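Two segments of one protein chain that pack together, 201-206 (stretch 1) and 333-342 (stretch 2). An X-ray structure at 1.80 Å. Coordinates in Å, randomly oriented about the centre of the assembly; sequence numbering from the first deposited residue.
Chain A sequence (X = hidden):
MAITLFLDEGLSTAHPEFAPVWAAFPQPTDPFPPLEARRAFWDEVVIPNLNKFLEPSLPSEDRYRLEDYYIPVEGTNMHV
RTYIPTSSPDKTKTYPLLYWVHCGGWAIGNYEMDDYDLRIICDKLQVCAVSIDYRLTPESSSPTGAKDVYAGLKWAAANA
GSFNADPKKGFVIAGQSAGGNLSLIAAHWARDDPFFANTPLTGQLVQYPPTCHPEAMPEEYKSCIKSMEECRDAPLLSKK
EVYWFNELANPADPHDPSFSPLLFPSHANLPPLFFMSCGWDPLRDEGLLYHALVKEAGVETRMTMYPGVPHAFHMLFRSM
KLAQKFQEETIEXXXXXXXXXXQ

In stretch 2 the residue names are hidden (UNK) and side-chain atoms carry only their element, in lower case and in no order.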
# COMPACT_ATOMS: atom_id res chain seq x y z
N LEU A 201 -3.09 15.39 5.73
CA LEU A 201 -3.00 14.60 4.51
C LEU A 201 -3.89 15.23 3.45
O LEU A 201 -5.00 15.68 3.74
CB LEU A 201 -3.45 13.16 4.79
CG LEU A 201 -2.47 12.32 5.60
CD1 LEU A 201 -3.10 10.96 5.95
CD2 LEU A 201 -1.18 12.10 4.82
N THR A 202 -3.40 15.28 2.21
CA THR A 202 -4.21 15.80 1.11
C THR A 202 -4.67 14.71 0.14
O THR A 202 -5.37 15.02 -0.83
CB THR A 202 -3.46 16.89 0.34
OG1 THR A 202 -2.29 16.33 -0.28
CG2 THR A 202 -3.02 17.99 1.30
N GLY A 203 -4.29 13.46 0.36
CA GLY A 203 -4.70 12.40 -0.54
C GLY A 203 -4.19 11.07 -0.05
O GLY A 203 -3.28 10.99 0.78
N GLN A 204 -4.81 10.02 -0.57
CA GLN A 204 -4.43 8.67 -0.20
C GLN A 204 -4.59 7.72 -1.37
O GLN A 204 -5.62 7.73 -2.04
CB GLN A 204 -5.27 8.17 0.98
CG GLN A 204 -4.99 6.72 1.31
CD GLN A 204 -5.43 6.40 2.70
OE1 GLN A 204 -6.45 6.90 3.17
NE2 GLN A 204 -4.65 5.57 3.39
N LEU A 205 -3.58 6.88 -1.59
CA LEU A 205 -3.63 5.84 -2.61
C LEU A 205 -3.41 4.50 -1.93
O LEU A 205 -2.48 4.37 -1.13
CB LEU A 205 -2.56 6.06 -3.68
CG LEU A 205 -2.61 5.10 -4.89
CD1 LEU A 205 -2.14 5.83 -6.14
CD2 LEU A 205 -1.77 3.85 -4.66
N VAL A 206 -4.25 3.52 -2.25
CA VAL A 206 -3.99 2.17 -1.74
C VAL A 206 -4.17 1.15 -2.86
O VAL A 206 -4.95 1.34 -3.80
CB VAL A 206 -4.86 1.80 -0.51
CG1 VAL A 206 -4.59 2.75 0.64
CG2 VAL A 206 -6.33 1.81 -0.88
N UNK A 333 -2.53 8.01 -10.53
CA UNK A 333 -3.37 8.29 -9.36
C UNK A 333 -2.66 9.19 -8.37
O UNK A 333 -3.26 10.11 -7.80
N UNK A 334 -1.38 8.94 -8.14
CA UNK A 334 -0.58 9.88 -7.35
C UNK A 334 -0.64 11.28 -7.94
O UNK A 334 -0.78 12.27 -7.20
s UNK A 334 2.73 7.53 -6.40
c UNK A 334 2.54 6.23 -5.16
c UNK A 334 1.03 8.12 -6.46
c UNK A 334 0.87 9.41 -7.26
N UNK A 335 -0.46 11.40 -9.25
CA UNK A 335 -0.49 12.71 -9.89
C UNK A 335 -1.83 13.38 -9.69
O UNK A 335 -1.89 14.59 -9.46
c UNK A 335 -0.16 12.59 -11.37
o UNK A 335 1.24 12.54 -11.52
N UNK A 336 -2.93 12.61 -9.78
CA UNK A 336 -4.25 13.16 -9.50
C UNK A 336 -4.32 13.71 -8.09
O UNK A 336 -4.72 14.86 -7.88
c UNK A 336 -7.42 13.56 -9.70
n UNK A 336 -8.63 13.62 -9.03
c UNK A 336 -8.68 12.60 -8.12
c UNK A 336 -8.26 10.41 -6.50
c UNK A 336 -7.27 10.76 -7.41
c UNK A 336 -6.69 12.50 -9.25
c UNK A 336 -7.47 11.87 -8.23
c UNK A 336 -9.46 11.16 -6.42
c UNK A 336 -9.68 12.25 -7.22
c UNK A 336 -5.32 12.08 -9.71
N UNK A 337 -3.88 12.92 -7.11
CA UNK A 337 -3.92 13.38 -5.73
C UNK A 337 -3.06 14.62 -5.51
O UNK A 337 -3.48 15.57 -4.84
c UNK A 337 -4.43 11.04 -4.82
c UNK A 337 -3.81 9.85 -4.06
c UNK A 337 -5.78 11.41 -4.23
c UNK A 337 -3.48 12.25 -4.80
N UNK A 338 -1.86 14.64 -6.07
CA UNK A 338 -1.00 15.81 -5.92
C UNK A 338 -1.55 17.02 -6.69
O UNK A 338 -1.22 18.16 -6.33
c UNK A 338 1.23 14.74 -5.32
c UNK A 338 2.73 13.36 -3.42
c UNK A 338 1.50 15.31 -4.08
c UNK A 338 0.42 15.48 -6.36
c UNK A 338 2.46 12.78 -4.64
c UNK A 338 1.71 13.47 -5.59
c UNK A 338 2.25 14.63 -3.14
N UNK A 339 -2.39 16.81 -7.70
CA UNK A 339 -2.97 17.93 -8.44
C UNK A 339 -3.97 18.72 -7.61
O UNK A 339 -4.39 19.79 -8.06
c UNK A 339 -3.65 17.44 -9.72
o UNK A 339 -4.90 16.84 -9.41
N UNK A 340 -4.35 18.22 -6.43
CA UNK A 340 -5.24 18.96 -5.56
C UNK A 340 -4.53 20.04 -4.76
O UNK A 340 -5.19 20.86 -4.12
c UNK A 340 -7.81 16.24 -4.68
c UNK A 340 -5.97 17.98 -4.65
c UNK A 340 -8.77 15.52 -5.63
n UNK A 340 -9.48 16.47 -6.53
c UNK A 340 -6.74 16.96 -5.47
N UNK A 341 -3.19 20.07 -4.79
CA UNK A 341 -2.40 21.19 -4.29
C UNK A 341 -1.30 21.48 -5.31
O UNK A 341 -0.11 21.31 -5.03
c UNK A 341 -1.80 20.89 -2.91
o UNK A 341 -1.16 19.61 -2.94
c UNK A 341 -2.87 20.89 -1.84
N UNK A 342 -1.69 21.96 -6.50
CA UNK A 342 -0.78 21.94 -7.65
C UNK A 342 0.39 22.90 -7.50
O UNK A 342 0.25 24.01 -6.99
c UNK A 342 -2.75 23.17 -8.21
c UNK A 342 -1.68 22.34 -8.82
c UNK A 342 -2.99 22.57 -6.83
O HOH W 1 -2.25 17.10 -2.79

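Position 333 has backbone atoms alone, with no side-chain atom modelled, so it is glycine. An ideal CB built on G333 would lie 3.2 Å from L205 CD1, a tight fit; the bare backbone lets that methyl approach G333 C to 4.1 Å.

Position 334 carries an unbranched run of two carbons, a sulfur and a terminal carbon, the thioether of methionine. The CA-to-CB bond of M334 points sideways, yet the chain comes nearer further out: CG of M334 lies 3.9 Å from CD1 of L205, an apolar contact, and N of M334 is 3.8 Å from the same CD1. Its chi angles are m, t, t.

Position 335 holds one carbon followed by one oxygen, without a second branch, which defines serine; S335 is out of reach of stretch 1.

Position 336 has one carbon leading into fused five- and six-membered rings of eight carbons and one nitrogen. This indole is tryptophan. The nearest approach of the W336 side chain to stretch 1 is CZ3 to Q204 O at 5.8 Å, too far for a contact.

Four carbons forked at the second occupy position 337. One fork end lies 3.4 Å from Q204 O and the other 4.0 Å from G203 CA. The fork sits one carbon beyond CB, so the residue is leucine, and these ends are CD1 and CD2 of L337 respectively. L337 CD1 also lies 4.0 Å from L205 CB, and L337 has the largest covered area of either stretch, 79 Å².

Position 338 shows one carbon and a ring of six carbons with no further atom, hence phenylalanine. The CA-to-CB bond of F338 points away, and the ring makes no contact with stretch 1.

Position 339 again has one carbon then one oxygen: serine. S339 OG donates to W336 O at 2.5 Å, a bond within stretch 2.

At position 340 four carbons in a row end in nitrogen, the pattern of lysine. K340 starts toward stretch 1, but its end leads away.

Position 341 has a CB bearing one oxygen and one carbon. With a single methyl beside the hydroxyl it is threonine, and T341 CG2 lies 4.3 Å from T202 CG2.

Three carbons at position 342 close a ring onto the backbone N, identifying proline; P342 does not reach stretch 1.

The strand 203-206 and helix 333-338 run nearly antiparallel, at 168°, with axes 8.2 Å apart at closest approach. Close packing centres on G203 and L337, whose CA atoms are 5.3 Å apart: an ideal CB on G203 would clash with L337 CB at 3.0 Å. No direct hydrogen bond joins the stretches. Instead, water 1 bridges them, donating to L337 O at 2.8 Å and T341 OG1 at 2.7 Å, while its oxygen is 2.6 Å from T202 OG1 in a hydrogen bond of undecided direction. Apolar packing around L205 and L337 thus gives way to a water-mediated link at T202.

Stretch 2 333-342: GMSWLFSKTP
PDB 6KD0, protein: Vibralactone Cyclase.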